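Local atomic coordinates of major capsid protein (Faustovirus, PDB entry 5J7O), a protein that forms the trimeric building block of the Faustovirus capsid shell, each subunit being built on a double jelly-roll fold. Residues L238-S243 against V267-T272; V482-A487 against A507-Q512. All blocks are in the same frame, centred on the assembly; numbering follows the deposited sequence.

From the N terminus, the chain runs up strand 232-240, leaves it at a corner, makes a long excursion without helix or strand, and returns at 267-272 to enter strand 273-280; contact 1 closes that excursion at its base. More than two hundred residues later, strand 473-490 goes out and strand 503-521 comes back, and contact 2 pairs them antiparallel at one edge of the mixed sheet, where 473-490 is the outermost strand within this chain. The two loops follow one another, neither enclosing nor crossing the other. Their centres lie 26 Å apart, with nearest atoms about 12 Å apart, and both contacts also meet the second and third subunits of the trimer.

Contact 1: L238-S243 against V267-T272; sequences LVNIAS and VNAAIT
Thr272 and Ala242 meet where the chain from 238-243 and its return at 267-272 come together at the neck of a loop: Ala242 N donates to Thr272 OG1 over 2.8 Å, nearly straight at 163°. The hydroxyl is placed for this by chi1 of -62°, which sets OG1 anti to the carbonyl carbon and beside the backbone N. CG2, the other branch of the same threonine, comes within 3.9 Å of Leu238 CD2. The second bond is purely backbone, from Ser243 N to Ala269 O at 3.0 Å and close to linear (177°). Together the two bonds serve consecutive amides, one through a side chain and the other through a carbonyl, where regular strand pairing has given out.

Asn240 O has a weaker partner, the CA-H of Thr272, with CA 3.1 Å from the oxygen. Ala269 CB sits 3.7 Å from Ile241 O and 4.0 Å from Asn240 CB. At the exposed Ser243, the side-chain amide of Asn268 lies against the carbonyl group, its CG 3.7 Å from Ser243 C.

The amide of Asn240 finds its polar partner in another chain: ND2 donates to Pro478 O of the third subunit, while its CB stays at the contact, 3.3 Å from Ile271 O. Glu477 of that subunit accepts from Ala270 N. Just before the neck, Val239 and Asn240 both face Ala273 in a classic beta bulge, at the corner where strand 232-240 ends.

Chemically, the neck is closed by two directed bonds to backbone N-H groups rather than by a large apolar core, and the amide of Asn240 carries the same small junction into the interface with a neighbouring subunit.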
loop_
_atom_site.group_PDB
_atom_site.type_symbol
_atom_site.label_atom_id
_atom_site.label_comp_id
_atom_site.label_asym_id
_atom_site.label_seq_id
_atom_site.Cartn_x
_atom_site.Cartn_y
_atom_site.Cartn_z
ATOM N N LEU B 238 -4.584 9.421 -20.628
ATOM C CA LEU B 238 -3.144 9.570 -20.784
ATOM C C LEU B 238 -2.743 11.014 -20.514
ATOM O O LEU B 238 -3.296 11.945 -21.108
ATOM C CB LEU B 238 -2.717 9.150 -22.191
ATOM C CG LEU B 238 -2.961 7.691 -22.580
ATOM C CD1 LEU B 238 -2.609 7.458 -24.039
ATOM C CD2 LEU B 238 -2.159 6.765 -21.685
ATOM N N VAL B 239 -1.801 11.202 -19.594
ATOM C CA VAL B 239 -1.286 12.526 -19.274
ATOM C C VAL B 239 0.012 12.813 -20.017
ATOM O O VAL B 239 0.257 13.945 -20.430
ATOM C CB VAL B 239 -1.107 12.683 -17.747
ATOM C CG1 VAL B 239 -2.435 12.466 -17.036
ATOM C CG2 VAL B 239 -0.055 11.719 -17.213
ATOM N N ASN B 240 0.842 11.791 -20.201
ATOM C CA ASN B 240 2.022 11.865 -21.045
ATOM C C ASN B 240 1.819 10.954 -22.247
ATOM O O ASN B 240 1.334 9.828 -22.108
ATOM C CB ASN B 240 3.285 11.453 -20.282
ATOM C CG ASN B 240 3.681 12.460 -19.216
ATOM O OD1 ASN B 240 2.866 13.273 -18.776
ATOM N ND2 ASN B 240 4.939 12.409 -18.796
ATOM N N ILE B 241 2.170 11.453 -23.427
ATOM C CA ILE B 241 2.147 10.668 -24.655
ATOM C C ILE B 241 3.476 10.892 -25.356
ATOM O O ILE B 241 3.840 12.038 -25.647
ATOM C CB ILE B 241 0.971 11.045 -25.572
ATOM C CG1 ILE B 241 -0.365 10.755 -24.886
ATOM C CG2 ILE B 241 1.067 10.296 -26.890
ATOM C CD1 ILE B 241 -1.570 11.044 -25.755
ATOM N N ALA B 242 4.200 9.804 -25.616
ATOM C CA ALA B 242 5.548 9.895 -26.159
ATOM C C ALA B 242 5.574 10.728 -27.433
ATOM O O ALA B 242 4.774 10.513 -28.348
ATOM C CB ALA B 242 6.097 8.491 -26.432
ATOM N N SER B 243 6.488 11.703 -27.463
ATOM C CA SER B 243 6.784 12.564 -28.608
ATOM C C SER B 243 5.724 13.632 -28.857
ATOM O O SER B 243 5.653 14.174 -29.967
ATOM C CB SER B 243 7.001 11.751 -29.891
ATOM O OG SER B 243 7.977 10.742 -29.697
ATOM N N VAL B 267 9.199 20.278 -22.903
ATOM C CA VAL B 267 9.535 19.562 -24.125
ATOM C C VAL B 267 8.615 18.353 -24.241
ATOM O O VAL B 267 7.823 18.056 -23.345
ATOM C CB VAL B 267 11.016 19.135 -24.167
ATOM C CG1 VAL B 267 11.924 20.348 -24.037
ATOM C CG2 VAL B 267 11.310 18.124 -23.071
ATOM N N ASN B 268 8.730 17.655 -25.369
ATOM C CA ASN B 268 7.931 16.459 -25.593
ATOM C C ASN B 268 8.185 15.431 -24.497
ATOM O O ASN B 268 9.253 15.396 -23.880
ATOM C CB ASN B 268 8.248 15.849 -26.959
ATOM C CG ASN B 268 7.699 16.668 -28.108
ATOM O OD1 ASN B 268 6.651 17.306 -27.989
ATOM N ND2 ASN B 268 8.402 16.649 -29.236
ATOM N N ALA B 269 7.184 14.593 -24.252
ATOM C CA ALA B 269 7.308 13.547 -23.252
ATOM C C ALA B 269 8.129 12.383 -23.793
ATOM O O ALA B 269 8.134 12.103 -24.995
ATOM C CB ALA B 269 5.928 13.054 -22.815
ATOM N N ALA B 270 8.837 11.710 -22.888
ATOM C CA ALA B 270 9.626 10.539 -23.247
ATOM C C ALA B 270 8.892 9.227 -23.007
ATOM O O ALA B 270 9.248 8.216 -23.623
ATOM C CB ALA B 270 10.948 10.527 -22.471
ATOM N N ILE B 271 7.885 9.218 -22.134
ATOM C CA ILE B 271 7.083 8.036 -21.862
ATOM C C ILE B 271 5.612 8.386 -22.062
ATOM O O ILE B 271 5.233 9.553 -22.166
ATOM C CB ILE B 271 7.314 7.478 -20.442
ATOM C CG1 ILE B 271 6.778 8.456 -19.393
ATOM C CG2 ILE B 271 8.789 7.186 -20.210
ATOM C CD1 ILE B 271 6.825 7.921 -17.979
ATOM N N THR B 272 4.785 7.347 -22.117
ATOM C CA THR B 272 3.335 7.475 -22.203
ATOM C C THR B 272 2.731 6.900 -20.930
ATOM O O THR B 272 2.906 5.711 -20.647
ATOM C CB THR B 272 2.792 6.749 -23.434
ATOM O OG1 THR B 272 3.334 7.340 -24.622
ATOM C CG2 THR B 272 1.272 6.832 -23.475
#

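Contact 2: V482-A487 against A507-Q512; sequences VSQSYA and ASQVMQ
Gln484 and Gln509 join their amides across a non-hydrogen-bonded pair, Gln509 NE2 donating to Gln484 OE1 at 3.0 Å, with the two amide planes 46° apart. Gln484 bends at chi2 (77°), and the far end of its amide turns back to its own strand, where NE2 donates to Ser485 O. That oxygen also accepts from Ser508 N, and the two donors arrive on opposite faces of the carbonyl plane. NE2 lies 3.3 Å above one face of the Tyr486 ring, toward its rim, while Tyr486 CD1 touches Ala507 CB at 3.7 Å.

Behind these groups, backbone bonds pair Ser483 with Val510 and Ser485 with Ser508, fixing the register. On the face of these four residues, a water donates to Ser483 O at 2.8 Å and also bonds to Ser508 OG. Buried Ser483 OG has no polar partner in the model; Gln512 CB lies 3.6 Å away.

Farther out, strand 364-375 flanks 507-512, Ser508 OG bonds Tyr486 N of the second subunit, and Gln512 bonds Gln512 of both neighbouring subunits. The polar side chains of this antiparallel pair thus bond both across the two strands, Gln509 to Gln484, and to neighbouring subunits, through Ser508 and Gln512.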
loop_
_atom_site.group_PDB
_atom_site.type_symbol
_atom_site.label_atom_id
_atom_site.label_comp_id
_atom_site.label_asym_id
_atom_site.label_seq_id
_atom_site.Cartn_x
_atom_site.Cartn_y
_atom_site.Cartn_z
ATOM N N VAL B 482 -5.795 25.027 -7.141
ATOM C CA VAL B 482 -6.185 26.353 -7.606
ATOM C C VAL B 482 -6.097 26.390 -9.125
ATOM O O VAL B 482 -5.073 26.011 -9.703
ATOM C CB VAL B 482 -5.303 27.452 -6.985
ATOM C CG1 VAL B 482 -5.890 28.827 -7.267
ATOM C CG2 VAL B 482 -5.142 27.223 -5.489
ATOM N N SER B 483 -7.168 26.854 -9.763
ATOM C CA SER B 483 -7.192 27.079 -11.202
ATOM C C SER B 483 -6.923 28.554 -11.470
ATOM O O SER B 483 -7.719 29.415 -11.082
ATOM C CB SER B 483 -8.535 26.662 -11.803
ATOM O OG SER B 483 -8.739 25.264 -11.687
ATOM N N GLN B 484 -5.798 28.841 -12.119
ATOM C CA GLN B 484 -5.430 30.200 -12.489
ATOM C C GLN B 484 -5.718 30.427 -13.967
ATOM O O GLN B 484 -5.428 29.570 -14.806
ATOM C CB GLN B 484 -3.950 30.465 -12.199
ATOM C CG GLN B 484 -3.440 31.809 -12.702
ATOM C CD GLN B 484 -3.867 32.970 -11.825
ATOM O OE1 GLN B 484 -3.554 33.009 -10.636
ATOM N NE2 GLN B 484 -4.583 33.924 -12.409
ATOM N N SER B 485 -6.297 31.584 -14.280
ATOM C CA SER B 485 -6.595 31.944 -15.656
ATOM C C SER B 485 -6.214 33.396 -15.893
ATOM O O SER B 485 -6.208 34.213 -14.969
ATOM C CB SER B 485 -8.077 31.740 -15.992
ATOM O OG SER B 485 -8.881 32.752 -15.409
ATOM N N TYR B 486 -5.891 33.704 -17.145
ATOM C CA TYR B 486 -5.633 35.066 -17.578
ATOM C C TYR B 486 -6.373 35.317 -18.882
ATOM O O TYR B 486 -6.624 34.394 -19.661
ATOM C CB TYR B 486 -4.134 35.333 -17.766
ATOM C CG TYR B 486 -3.307 35.067 -16.530
ATOM C CD1 TYR B 486 -3.215 36.009 -15.515
ATOM C CD2 TYR B 486 -2.614 33.874 -16.381
ATOM C CE1 TYR B 486 -2.460 35.768 -14.383
ATOM C CE2 TYR B 486 -1.857 33.624 -15.254
ATOM C CZ TYR B 486 -1.784 34.573 -14.258
ATOM O OH TYR B 486 -1.028 34.325 -13.135
ATOM N N ALA B 487 -6.728 36.580 -19.109
ATOM C CA ALA B 487 -7.424 36.969 -20.324
ATOM C C ALA B 487 -7.111 38.425 -20.630
ATOM O O ALA B 487 -7.106 39.269 -19.730
ATOM C CB ALA B 487 -8.939 36.764 -20.197
ATOM N N ALA B 507 -7.979 38.302 -14.751
ATOM C CA ALA B 507 -7.393 37.104 -14.171
ATOM C C ALA B 507 -8.326 36.565 -13.098
ATOM O O ALA B 507 -9.026 37.326 -12.427
ATOM C CB ALA B 507 -6.007 37.382 -13.578
ATOM N N SER B 508 -8.329 35.242 -12.942
ATOM C CA SER B 508 -9.175 34.601 -11.948
ATOM C C SER B 508 -8.442 33.435 -11.302
ATOM O O SER B 508 -7.712 32.698 -11.972
ATOM C CB SER B 508 -10.494 34.109 -12.563
ATOM O OG SER B 508 -10.269 33.085 -13.516
ATOM N N GLN B 509 -8.635 33.290 -9.992
ATOM C CA GLN B 509 -8.239 32.106 -9.240
ATOM C C GLN B 509 -9.499 31.491 -8.654
ATOM O O GLN B 509 -10.182 32.129 -7.847
ATOM C CB GLN B 509 -7.257 32.446 -8.117
ATOM C CG GLN B 509 -5.914 32.975 -8.559
ATOM C CD GLN B 509 -4.946 33.101 -7.396
ATOM O OE1 GLN B 509 -5.332 33.486 -6.292
ATOM N NE2 GLN B 509 -3.685 32.762 -7.636
ATOM N N VAL B 510 -9.807 30.262 -9.056
ATOM C CA VAL B 510 -10.974 29.545 -8.558
ATOM C C VAL B 510 -10.500 28.269 -7.881
ATOM O O VAL B 510 -9.693 27.522 -8.450
ATOM C CB VAL B 510 -11.973 29.227 -9.685
ATOM C CG1 VAL B 510 -13.165 28.457 -9.132
ATOM C CG2 VAL B 510 -12.433 30.506 -10.363
ATOM N N MET B 511 -10.990 28.026 -6.668
ATOM C CA MET B 511 -10.697 26.775 -5.981
ATOM C C MET B 511 -11.270 25.605 -6.768
ATOM O O MET B 511 -12.487 25.503 -6.949
ATOM C CB MET B 511 -11.277 26.797 -4.567
ATOM C CG MET B 511 -11.103 25.480 -3.824
ATOM S SD MET B 511 -12.295 25.237 -2.492
ATOM C CE MET B 511 -11.768 26.485 -1.325
ATOM N N GLN B 512 -10.387 24.730 -7.250
ATOM C CA GLN B 512 -10.844 23.551 -7.975
ATOM C C GLN B 512 -11.193 22.416 -7.022
ATOM O O GLN B 512 -12.187 21.712 -7.227
ATOM C CB GLN B 512 -9.776 23.104 -8.972
ATOM C CG GLN B 512 -10.237 22.023 -9.937
ATOM C CD GLN B 512 -9.126 21.544 -10.851
ATOM O OE1 GLN B 512 -7.981 21.385 -10.426
ATOM N NE2 GLN B 512 -9.459 21.314 -12.115
HETATM O O HOH W 1 -9.755 30.660 -12.518
#